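Local atomic coordinates of lipoteichoic acid primase (Listeria monocytogenes, PDB entry 4UOP), a protein that is a sulfatase-family alpha/beta protein whose extracellular catalytic domain carries a magnesium ion. Residues E66-R70 with N71-V75; T305-A309 with E310-D314; H286-T290 with D291-E295. All coordinates share one frame; numbering follows the deposited sequence.

Contact 1: residues E66-R70 with N71-V75. With MG (magnesium ion), chain J.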
ATOM      1  N   GLU B  66      -3.239 -19.978  -6.078  1.00 17.82           N
ATOM      2  CA  GLU B  66      -2.253 -18.914  -6.111  1.00 17.74           C
ATOM      3  C   GLU B  66      -1.909 -18.447  -7.534  1.00 18.00           C
ATOM      4  O   GLU B  66      -1.477 -19.251  -8.378  1.00 17.23           O
ATOM      5  CB  GLU B  66      -0.975 -19.389  -5.401  1.00 18.45           C
ATOM      6  CG  GLU B  66       0.150 -18.366  -5.439  1.00 19.04           C
ATOM      7  CD  GLU B  66      -0.245 -17.048  -4.799  1.00 19.18           C
ATOM      8  OE1 GLU B  66      -0.513 -17.035  -3.580  1.00 19.42           O
ATOM      9  OE2 GLU B  66      -0.266 -16.017  -5.502  1.00 18.63           O
ATOM     10  N   SER B  67      -2.110 -17.154  -7.793  1.00 17.15           N
ATOM     11  CA  SER B  67      -1.647 -16.491  -9.022  1.00 16.79           C
ATOM     12  C   SER B  67      -2.265 -16.997 -10.341  1.00 16.85           C
ATOM     13  O   SER B  67      -1.748 -16.680 -11.415  1.00 19.22           O
ATOM     14  CB  SER B  67      -0.103 -16.534  -9.101  1.00 16.91           C
ATOM     15  OG  SER B  67       0.465 -15.703  -8.095  1.00 17.60           O
ATOM     16  N   PHE B  68      -3.391 -17.715 -10.266  1.00 17.11           N
ATOM     17  CA  PHE B  68      -4.176 -18.068 -11.455  1.00 17.64           C
ATOM     18  C   PHE B  68      -4.944 -16.824 -11.962  1.00 18.79           C
ATOM     19  O   PHE B  68      -5.614 -16.148 -11.172  1.00 18.59           O
ATOM     20  CB  PHE B  68      -5.192 -19.171 -11.146  1.00 17.78           C
ATOM     21  CG  PHE B  68      -4.645 -20.585 -11.182  1.00 17.82           C
ATOM     22  CD1 PHE B  68      -3.548 -20.951 -10.421  1.00 17.21           C
ATOM     23  CD2 PHE B  68      -5.287 -21.572 -11.927  1.00 18.81           C
ATOM     24  CE1 PHE B  68      -3.079 -22.261 -10.434  1.00 17.19           C
ATOM     25  CE2 PHE B  68      -4.825 -22.883 -11.942  1.00 18.98           C
ATOM     26  CZ  PHE B  68      -3.732 -23.231 -11.173  1.00 18.02           C
ATOM     27  N   GLN B  69      -4.858 -16.541 -13.263  1.00 18.31           N
ATOM     28  CA  GLN B  69      -5.628 -15.452 -13.880  1.00 17.18           C
ATOM     29  C   GLN B  69      -6.329 -15.973 -15.119  1.00 17.44           C
ATOM     30  O   GLN B  69      -5.785 -16.790 -15.867  1.00 16.71           O
ATOM     31  CB  GLN B  69      -4.753 -14.238 -14.208  1.00 18.44           C
ATOM     32  CG  GLN B  69      -3.590 -14.514 -15.151  1.00 18.31           C
ATOM     33  CD  GLN B  69      -2.576 -13.392 -15.113  1.00 18.31           C
ATOM     34  OE1 GLN B  69      -1.796 -13.297 -14.172  1.00 19.43           O
ATOM     35  NE2 GLN B  69      -2.592 -12.522 -16.133  1.00 17.87           N
ATOM     36  N   ARG B  70      -7.537 -15.482 -15.346  1.00 15.88           N
ATOM     37  CA  ARG B  70      -8.401 -16.041 -16.376  1.00 16.32           C
ATOM     38  C   ARG B  70      -7.804 -15.996 -17.776  1.00 16.87           C
ATOM     39  O   ARG B  70      -8.010 -16.936 -18.547  1.00 18.48           O
ATOM     40  CB  ARG B  70      -9.779 -15.373 -16.368  1.00 16.54           C
ATOM     41  CG  ARG B  70     -10.816 -16.081 -17.228  1.00 17.24           C
ATOM     42  CD  ARG B  70     -10.893 -17.559 -16.912  1.00 19.07           C
ATOM     43  NE  ARG B  70     -12.050 -18.237 -17.493  1.00 20.65           N
ATOM     44  CZ  ARG B  70     -12.138 -19.557 -17.697  1.00 23.34           C
ATOM     45  NH1 ARG B  70     -11.104 -20.366 -17.432  1.00 23.49           N
ATOM     46  NH2 ARG B  70     -13.261 -20.075 -18.189  1.00 24.07           N
ATOM     47  N   ASN B  71      -7.078 -14.930 -18.116  1.00 16.40           N
ATOM     48  CA  ASN B  71      -6.501 -14.821 -19.469  1.00 17.36           C
ATOM     49  C   ASN B  71      -5.261 -15.697 -19.687  1.00 18.73           C
ATOM     50  O   ASN B  71      -4.705 -15.746 -20.798  1.00 17.93           O
ATOM     51  CB  ASN B  71      -6.265 -13.364 -19.881  1.00 17.99           C
ATOM     52  CG  ASN B  71      -5.222 -12.645 -19.051  1.00 17.88           C
ATOM     53  OD1 ASN B  71      -4.436 -13.240 -18.318  1.00 18.66           O
ATOM     54  ND2 ASN B  71      -5.197 -11.332 -19.189  1.00 19.53           N
ATOM     55  N   LEU B  72      -4.839 -16.406 -18.648  1.00 18.72           N
ATOM     56  CA  LEU B  72      -3.823 -17.459 -18.804  1.00 19.79           C
ATOM     57  C   LEU B  72      -4.329 -18.813 -18.306  1.00 20.78           C
ATOM     58  O   LEU B  72      -3.590 -19.585 -17.715  1.00 25.31           O
ATOM     59  CB  LEU B  72      -2.533 -17.046 -18.091  1.00 19.90           C
ATOM     60  CG  LEU B  72      -1.873 -15.773 -18.635  1.00 20.38           C
ATOM     61  CD1 LEU B  72      -0.729 -15.343 -17.736  1.00 20.33           C
ATOM     62  CD2 LEU B  72      -1.366 -15.971 -20.061  1.00 21.94           C
ATOM     63  N   THR B  73      -5.610 -19.073 -18.507  1.00 20.22           N
ATOM     64  CA  THR B  73      -6.181 -20.385 -18.307  1.00 21.20           C
ATOM     65  C   THR B  73      -6.839 -20.791 -19.608  1.00 22.09           C
ATOM     66  O   THR B  73      -7.060 -19.955 -20.485  1.00 21.52           O
ATOM     67  CB  THR B  73      -7.224 -20.419 -17.178  1.00 21.96           C
ATOM     68  OG1 THR B  73      -8.340 -19.601 -17.538  1.00 22.37           O
ATOM     69  CG2 THR B  73      -6.621 -19.944 -15.862  1.00 22.02           C
ATOM     70  N   ASN B  74      -7.138 -22.081 -19.747  1.00 23.35           N
ATOM     71  CA  ASN B  74      -7.688 -22.616 -20.995  1.00 24.48           C
ATOM     72  C   ASN B  74      -6.815 -22.249 -22.196  1.00 25.28           C
ATOM     73  O   ASN B  74      -7.302 -21.838 -23.255  1.00 27.28           O
ATOM     74  CB  ASN B  74      -9.150 -22.170 -21.185  1.00 27.97           C
ATOM     75  CG  ASN B  74     -10.002 -23.242 -21.856  1.00 30.54           C
ATOM     76  OD1 ASN B  74      -9.508 -24.016 -22.676  1.00 32.50           O
ATOM     77  ND2 ASN B  74     -11.283 -23.305 -21.495  1.00 32.62           N
ATOM     78  N   VAL B  75      -5.513 -22.394 -21.996  1.00 25.03           N
ATOM     79  CA  VAL B  75      -4.490 -22.111 -22.993  1.00 27.04           C
ATOM     80  C   VAL B  75      -3.861 -23.437 -23.394  1.00 28.14           C
ATOM     81  O   VAL B  75      -3.737 -24.336 -22.570  1.00 26.53           O
ATOM     82  CB  VAL B  75      -3.423 -21.151 -22.394  1.00 27.10           C
ATOM     83  CG1 VAL B  75      -2.080 -21.269 -23.100  1.00 26.93           C
ATOM     84  CG2 VAL B  75      -3.929 -19.710 -22.439  1.00 27.73           C
TER
HETATM   85 MG    MG J1616      -1.127 -14.787  -3.956  1.00 10.93          MG
HETATM   86  O   HOH W   1      -3.512 -18.783 -14.766  1.00 21.68           O
HETATM   87  O   HOH W   2       0.853 -13.811  -3.755  1.00 21.74           O
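Gln69 O accepts the N-H of Leu72 at 3.0 Å. Thr73 N donates to Arg70 O at 3.2 Å. Both bonds span three residues, so 66-70 passes into 71-75 through a short 3-10 turn at Arg70 and Asn71. Arg70 O is gripped twice. Thr73 OG1 also donates to it, at 2.9 Å, from the same face of the carbonyl as Thr73 N. The Arg70 chain bends at chi2 (51°), which brings NH1 to donate to Thr73 OG1 at 2.9 Å; the oxygen sits at the guanidinium edge, somewhat out of its plane. Arg70 NH2 is hydrogen-bonded to Asn97 OD1 and Gln90 OE1.

The turn follows strand 59-65 of the central sheet in this sulfatase-family domain. Glu66 holds the magnesium ion with both carboxylate oxygens, OE1 at 2.4 Å and OE2 at 2.2 Å. Thr108, Asp284, His285 and a water also bind it. Ser67 OG donates to Glu66 OE2 on its anti lone pair.

Gln69 NE2 bonds to Asn71 OD1 at 2.9 Å, nearly straight at 169° and on a lone pair. Gln69 OE1 takes the N-H groups of Ile287 and Ile288, which fixes the rotation of the amide. Leu72 runs side by side with Gln69, its CD1 3.7 Å from Gln69 NE2.

Contact 2: residues T305-A309 with E310-D314; sequences TQLKA and EPADD
Ala309 O accepts the N-H of Asp313 at 3.1 Å, nearly along the C=O axis, where the chain folds back on itself so that the CA atoms of Leu307 and Asp313 come within 4.9 Å.

Asp313 carries most of the side-chain contact. Its OD1 accepts the N-H of Leu307 at 2.9 Å. The bond is almost straight, 172° at the hydrogen, but the nitrogen stands above the carboxylate plane. The Asp313 CG lies anti to the backbone N (chi1 -163°), which carries the carboxylate back to the 305-309 segment. Asp313 CB also packs on Leu307 O. The charge has a second partner: OD1 forms a salt bridge with Arg316. Asp313 OD2 is hydrogen-bonded to Asn71 ND2. The carboxylate is therefore held at both oxygens.

The apolar contact is made by Leu307 and two alanines. Leu307 CD1 touches Ala312 CB at 4.0 Å, and Ala309 CB meets the same Ala312 CB at 4.2 Å. Met388 of strand 387-390 packs on both alanines, and Leu307 reaches Gln98 and Phe100 of strand 94-100.

Glu310 bends at chi2 (-81°), and its OE1 takes a weak bond from Asp314 N at 3.3 Å. Thr305, at the far end, is hydrogen-bonded through OG1 to a bound pentaethylene glycol, probably a crystallisation additive.

The arrangement is a turn leading into the short helix 312-315. Lys308 is the centre of an inverse gamma turn, closed by a weak bond from Ala309 N to Leu307 O, and the peptide bond between Glu310 and Pro311 is cis. The turn ends the long loop that joins strands 277-283 and 319-322, which are antiparallel neighbours in the main sheet of this sulfatase-family domain.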
ATOM      1  N   THR B 305     -12.159 -14.436 -24.262  1.00 23.52           N
ATOM      2  CA  THR B 305     -13.109 -13.583 -23.517  1.00 23.91           C
ATOM      3  C   THR B 305     -12.432 -12.300 -23.068  1.00 22.83           C
ATOM      4  O   THR B 305     -12.762 -11.730 -22.028  1.00 22.65           O
ATOM      5  CB  THR B 305     -13.744 -14.347 -22.334  1.00 25.13           C
ATOM      6  OG1 THR B 305     -12.723 -14.897 -21.480  1.00 24.81           O
ATOM      7  CG2 THR B 305     -14.633 -15.466 -22.848  1.00 25.80           C
ATOM      8  N   GLN B 306     -11.506 -11.822 -23.898  1.00 22.69           N
ATOM      9  CA  GLN B 306     -10.718 -10.642 -23.621  1.00 21.55           C
ATOM     10  C   GLN B 306     -11.592  -9.439 -23.332  1.00 22.03           C
ATOM     11  O   GLN B 306     -12.585  -9.189 -24.030  1.00 21.59           O
ATOM     12  CB  GLN B 306      -9.816 -10.332 -24.823  1.00 22.43           C
ATOM     13  CG  GLN B 306      -8.997  -9.063 -24.722  1.00 23.17           C
ATOM     14  CD  GLN B 306      -8.118  -8.825 -25.954  1.00 24.12           C
ATOM     15  OE1 GLN B 306      -8.341  -9.412 -27.008  1.00 25.94           O
ATOM     16  NE2 GLN B 306      -7.125  -7.971 -25.816  1.00 24.58           N
ATOM     17  N   LEU B 307     -11.197  -8.687 -22.316  1.00 21.53           N
ATOM     18  CA  LEU B 307     -11.704  -7.349 -22.112  1.00 22.26           C
ATOM     19  C   LEU B 307     -10.649  -6.380 -22.655  1.00 23.30           C
ATOM     20  O   LEU B 307      -9.478  -6.398 -22.240  1.00 22.05           O
ATOM     21  CB  LEU B 307     -11.960  -7.092 -20.631  1.00 21.97           C
ATOM     22  CG  LEU B 307     -12.722  -8.166 -19.854  1.00 22.04           C
ATOM     23  CD1 LEU B 307     -12.935  -7.706 -18.423  1.00 22.16           C
ATOM     24  CD2 LEU B 307     -14.037  -8.559 -20.510  1.00 22.03           C
ATOM     25  N   LYS B 308     -11.050  -5.537 -23.593  1.00 23.47           N
ATOM     26  CA  LYS B 308     -10.121  -4.595 -24.197  1.00 24.79           C
ATOM     27  C   LYS B 308     -10.071  -3.329 -23.363  1.00 26.34           C
ATOM     28  O   LYS B 308     -10.329  -2.227 -23.856  1.00 25.94           O
ATOM     29  CB  LYS B 308     -10.505  -4.308 -25.657  1.00 26.28           C
ATOM     30  CG  LYS B 308     -10.345  -5.519 -26.556  1.00 28.20           C
ATOM     31  CD  LYS B 308     -10.607  -5.171 -28.017  1.00 31.08           C
ATOM     32  CE  LYS B 308     -10.889  -6.411 -28.853  1.00 34.47           C
ATOM     33  NZ  LYS B 308     -11.172  -6.061 -30.276  1.00 37.24           N
ATOM     34  N   ALA B 309      -9.725  -3.509 -22.090  1.00 25.04           N
ATOM     35  CA  ALA B 309      -9.532  -2.422 -21.166  1.00 26.35           C
ATOM     36  C   ALA B 309      -8.559  -2.938 -20.131  1.00 27.62           C
ATOM     37  O   ALA B 309      -8.644  -4.101 -19.739  1.00 27.16           O
ATOM     38  CB  ALA B 309     -10.850  -2.037 -20.518  1.00 26.86           C
ATOM     39  N   GLU B 310      -7.610  -2.111 -19.718  1.00 28.38           N
ATOM     40  CA  GLU B 310      -6.689  -2.509 -18.662  1.00 29.32           C
ATOM     41  C   GLU B 310      -6.827  -1.558 -17.476  1.00 27.64           C
ATOM     42  O   GLU B 310      -7.079  -0.369 -17.653  1.00 26.97           O
ATOM     43  CB  GLU B 310      -5.234  -2.626 -19.163  1.00 34.24           C
ATOM     44  CG  GLU B 310      -4.987  -3.776 -20.153  1.00 36.42           C
ATOM     45  CD  GLU B 310      -4.784  -5.190 -19.548  1.00 39.37           C
ATOM     46  OE1 GLU B 310      -5.228  -5.523 -18.396  1.00 32.98           O
ATOM     47  OE2 GLU B 310      -4.160  -6.017 -20.279  1.00 37.80           O
ATOM     48  N   PRO B 311      -6.687  -2.087 -16.249  1.00 26.24           N
ATOM     49  CA  PRO B 311      -6.240  -3.454 -15.950  1.00 25.82           C
ATOM     50  C   PRO B 311      -7.342  -4.511 -15.876  1.00 24.35           C
ATOM     51  O   PRO B 311      -7.097  -5.605 -15.356  1.00 25.10           O
ATOM     52  CB  PRO B 311      -5.577  -3.287 -14.595  1.00 25.34           C
ATOM     53  CG  PRO B 311      -6.427  -2.264 -13.931  1.00 25.54           C
ATOM     54  CD  PRO B 311      -6.817  -1.294 -15.017  1.00 25.36           C
ATOM     55  N   ALA B 312      -8.527  -4.203 -16.412  1.00 23.20           N
ATOM     56  CA  ALA B 312      -9.660  -5.097 -16.340  1.00 21.37           C
ATOM     57  C   ALA B 312      -9.325  -6.494 -16.822  1.00 21.03           C
ATOM     58  O   ALA B 312      -9.660  -7.467 -16.149  1.00 19.84           O
ATOM     59  CB  ALA B 312     -10.848  -4.545 -17.133  1.00 22.23           C
ATOM     60  N   ASP B 313      -8.667  -6.616 -17.968  1.00 20.43           N
ATOM     61  CA  ASP B 313      -8.450  -7.946 -18.516  1.00 20.27           C
ATOM     62  C   ASP B 313      -7.621  -8.815 -17.578  1.00 19.38           C
ATOM     63  O   ASP B 313      -7.988  -9.951 -17.347  1.00 19.40           O
ATOM     64  CB  ASP B 313      -7.781  -7.943 -19.879  1.00 20.95           C
ATOM     65  CG  ASP B 313      -7.942  -9.278 -20.585  1.00 20.93           C
ATOM     66  OD1 ASP B 313      -9.079  -9.812 -20.627  1.00 20.18           O
ATOM     67  OD2 ASP B 313      -6.931  -9.820 -21.083  1.00 21.64           O
ATOM     68  N   ASP B 314      -6.512  -8.278 -17.060  1.00 18.69           N
ATOM     69  CA  ASP B 314      -5.630  -9.029 -16.153  1.00 17.96           C
ATOM     70  C   ASP B 314      -6.234  -9.294 -14.792  1.00 16.97           C
ATOM     71  O   ASP B 314      -5.934 -10.300 -14.168  1.00 18.11           O
ATOM     72  CB  ASP B 314      -4.302  -8.287 -15.939  1.00 19.88           C
ATOM     73  CG  ASP B 314      -3.360  -8.397 -17.133  1.00 21.25           C
ATOM     74  OD1 ASP B 314      -3.527  -9.286 -17.987  1.00 22.87           O
ATOM     75  OD2 ASP B 314      -2.417  -7.600 -17.176  1.00 22.91           O
TER

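Contact 3: residues H286-T290 with D291-E295; sequences HIIKT and DQLPE
The flat amide of Gln292 lies beside the chain of Lys289, with NE2 3.7 Å from Lys289 CD. The two side chains run side by side and point the same way. Farther back, the His286 ring has Ile288 O at its edge, in the ring plane, and meets the ring of Tyr315 with the planes about 30° apart.

The chain passes from one segment to the other through a short 3-10 turn at Thr290-Gln292, in the loop after strand 277-283 of the sulfatase-family sheet. Lys289 O accepts the N-H of Gln292 at 3.0 Å. Thr290 O accepts that of Leu293 at 3.3 Å.

The polar ends of the outer side chains turn to the second subunit. Lys289 NZ forms a salt bridge with Asp228 of that subunit, and Gln292 OE1 accepts from the backbone N of its Lys231. These two side chains tie the turn to the second subunit.

Thr290 is buried. Its OG1 sits between the backbone N and the carbonyl carbon (chi1 53°) and is hydrogen-bonded to Asp314 OD1, in the segment that opens helix 312-315.

Leu293 folds back over the turn. Its CB and CG both lie 3.5 Å from Thr290 O, and CD1 lies 3.6 Å from the same oxygen. Leu247 of helix 246-271 packs on Leu293, while Glu246 and Tyr250 of the same helix pack on Ile288. The apolar pair closes where Leu293 CD2 meets Ile288 CG2 at 3.9 Å, the two side chains crossing at about a right angle.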
ATOM      1  N   HIS B 286      -4.115 -11.900 -10.119  1.00 17.34           N
ATOM      2  CA  HIS B 286      -3.250 -12.065 -11.270  1.00 18.13           C
ATOM      3  C   HIS B 286      -1.816 -11.847 -10.852  1.00 17.42           C
ATOM      4  O   HIS B 286      -1.537 -11.278  -9.798  1.00 16.19           O
ATOM      5  CB  HIS B 286      -3.620 -11.096 -12.377  1.00 18.85           C
ATOM      6  CG  HIS B 286      -3.012  -9.745 -12.221  1.00 20.22           C
ATOM      7  ND1 HIS B 286      -3.425  -8.850 -11.258  1.00 21.53           N
ATOM      8  CD2 HIS B 286      -2.016  -9.132 -12.903  1.00 22.14           C
ATOM      9  CE1 HIS B 286      -2.715  -7.741 -11.358  1.00 23.03           C
ATOM     10  NE2 HIS B 286      -1.847  -7.890 -12.346  1.00 23.30           N
ATOM     11  N   ILE B 287      -0.908 -12.322 -11.686  1.00 18.46           N
ATOM     12  CA  ILE B 287       0.500 -12.094 -11.436  1.00 20.07           C
ATOM     13  C   ILE B 287       1.258 -11.623 -12.684  1.00 20.95           C
ATOM     14  O   ILE B 287       2.288 -10.972 -12.554  1.00 21.77           O
ATOM     15  CB  ILE B 287       1.156 -13.352 -10.802  1.00 21.18           C
ATOM     16  CG1 ILE B 287       2.495 -13.011 -10.141  1.00 23.18           C
ATOM     17  CG2 ILE B 287       1.318 -14.463 -11.825  1.00 22.16           C
ATOM     18  CD1 ILE B 287       2.420 -11.889  -9.123  1.00 24.13           C
ATOM     19  N   ILE B 288       0.751 -11.939 -13.872  1.00 21.24           N
ATOM     20  CA  ILE B 288       1.413 -11.570 -15.127  1.00 22.90           C
ATOM     21  C   ILE B 288       0.719 -10.340 -15.710  1.00 23.16           C
ATOM     22  O   ILE B 288      -0.487 -10.359 -15.989  1.00 21.51           O
ATOM     23  CB  ILE B 288       1.352 -12.729 -16.139  1.00 22.77           C
ATOM     24  CG1 ILE B 288       1.912 -14.038 -15.538  1.00 23.80           C
ATOM     25  CG2 ILE B 288       2.042 -12.333 -17.439  1.00 23.99           C
ATOM     26  CD1 ILE B 288       3.391 -14.025 -15.163  1.00 24.66           C
ATOM     27  N   LYS B 289       1.470  -9.257 -15.864  1.00 24.19           N
ATOM     28  CA  LYS B 289       0.962  -8.080 -16.561  1.00 27.11           C
ATOM     29  C   LYS B 289       1.108  -8.348 -18.052  1.00 26.35           C
ATOM     30  O   LYS B 289       2.221  -8.253 -18.601  1.00 25.11           O
ATOM     31  CB  LYS B 289       1.722  -6.829 -16.143  1.00 30.59           C
ATOM     32  CG  LYS B 289       1.581  -6.510 -14.672  1.00 35.52           C
ATOM     33  CD  LYS B 289       1.494  -5.012 -14.437  1.00 41.06           C
ATOM     34  CE  LYS B 289       1.211  -4.695 -12.977  1.00 44.31           C
ATOM     35  NZ  LYS B 289       2.395  -4.936 -12.110  1.00 45.92           N
ATOM     36  N   THR B 290       0.008  -8.719 -18.700  1.00 24.33           N
ATOM     37  CA  THR B 290       0.094  -9.290 -20.040  1.00 25.74           C
ATOM     38  C   THR B 290       0.498  -8.245 -21.078  1.00 28.74           C
ATOM     39  O   THR B 290       1.114  -8.597 -22.079  1.00 28.19           O
ATOM     40  CB  THR B 290      -1.205  -9.989 -20.478  1.00 25.32           C
ATOM     41  OG1 THR B 290      -2.315  -9.091 -20.315  1.00 25.91           O
ATOM     42  CG2 THR B 290      -1.438 -11.252 -19.651  1.00 25.21           C
ATOM     43  N   ASP B 291       0.160  -6.978 -20.847  1.00 30.67           N
ATOM     44  CA  ASP B 291       0.558  -5.914 -21.775  1.00 34.50           C
ATOM     45  C   ASP B 291       2.064  -5.619 -21.709  1.00 34.30           C
ATOM     46  O   ASP B 291       2.600  -5.011 -22.630  1.00 36.01           O
ATOM     47  CB  ASP B 291      -0.299  -4.637 -21.602  1.00 38.92           C
ATOM     48  CG  ASP B 291      -0.149  -3.984 -20.240  1.00 43.12           C
ATOM     49  OD1 ASP B 291       0.924  -4.138 -19.601  1.00 48.71           O
ATOM     50  OD2 ASP B 291      -1.138  -3.316 -19.804  1.00 51.54           O
ATOM     51  N   GLN B 292       2.731  -6.075 -20.644  1.00 31.82           N
ATOM     52  CA  GLN B 292       4.176  -5.937 -20.487  1.00 32.79           C
ATOM     53  C   GLN B 292       4.980  -7.149 -20.963  1.00 30.32           C
ATOM     54  O   GLN B 292       6.204  -7.160 -20.839  1.00 30.35           O
ATOM     55  CB  GLN B 292       4.538  -5.658 -19.033  1.00 35.68           C
ATOM     56  CG  GLN B 292       3.979  -4.341 -18.516  1.00 39.83           C
ATOM     57  CD  GLN B 292       4.727  -3.773 -17.321  1.00 43.17           C
ATOM     58  OE1 GLN B 292       5.955  -3.855 -17.238  1.00 45.37           O
ATOM     59  NE2 GLN B 292       3.997  -3.120 -16.432  1.00 46.43           N
ATOM     60  N   LEU B 293       4.315  -8.169 -21.499  1.00 28.28           N
ATOM     61  CA  LEU B 293       5.033  -9.341 -22.014  1.00 27.55           C
ATOM     62  C   LEU B 293       5.870  -8.957 -23.231  1.00 27.86           C
ATOM     63  O   LEU B 293       5.505  -8.042 -23.970  1.00 25.57           O
ATOM     64  CB  LEU B 293       4.059 -10.458 -22.420  1.00 27.35           C
ATOM     65  CG  LEU B 293       3.362 -11.209 -21.282  1.00 25.91           C
ATOM     66  CD1 LEU B 293       2.220 -12.056 -21.826  1.00 26.43           C
ATOM     67  CD2 LEU B 293       4.354 -12.078 -20.523  1.00 26.89           C
ATOM     68  N   PRO B 294       6.968  -9.697 -23.469  1.00 29.02           N
ATOM     69  CA  PRO B 294       7.609  -9.574 -24.778  1.00 31.04           C
ATOM     70  C   PRO B 294       6.612  -9.832 -25.895  1.00 32.46           C
ATOM     71  O   PRO B 294       5.739 -10.699 -25.769  1.00 27.89           O
ATOM     72  CB  PRO B 294       8.690 -10.662 -24.757  1.00 30.74           C
ATOM     73  CG  PRO B 294       8.966 -10.913 -23.319  1.00 31.71           C
ATOM     74  CD  PRO B 294       7.682 -10.617 -22.573  1.00 29.73           C
ATOM     75  N   GLU B 295       6.746  -9.092 -26.996  1.00 33.76           N
ATOM     76  CA  GLU B 295       5.769  -9.157 -28.070  1.00 35.81           C
ATOM     77  C   GLU B 295       5.480 -10.571 -28.549  1.00 34.21           C
ATOM     78  O   GLU B 295       4.324 -10.913 -28.804  1.00 34.12           O
ATOM     79  CB  GLU B 295       6.192  -8.263 -29.250  1.00 40.82           C
ATOM     80  CG  GLU B 295       5.786  -6.808 -29.073  1.00 46.34           C
ATOM     81  CD  GLU B 295       4.276  -6.620 -28.995  1.00 49.70           C
ATOM     82  OE1 GLU B 295       3.533  -7.403 -29.630  1.00 54.91           O
ATOM     83  OE2 GLU B 295       3.832  -5.683 -28.301  1.00 53.74           O
TER

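In the fold
Contact 1 is the buried one, and it alone includes a magnesium ligand. Contacts 2 and 3 are partly buried and lie farther from the centre of the chain. Both belong to the long connection between strand 277-283 and strand 319-322, whereas contact 1 follows strand 59-65. Their centres are about 12 to 13 Å apart, and all three touch one another. Asn71 links contact 1 to Asp314 of contact 2, and Gln69 links it to contact 3. Contacts 1 and 3 are both built on 3-10 turns, but contact 2 uses a carboxylate-to-backbone bond. Both contacts 1 and 3 reach the second subunit, contact 1 by packing and contact 3 by a salt bridge and a hydrogen bond.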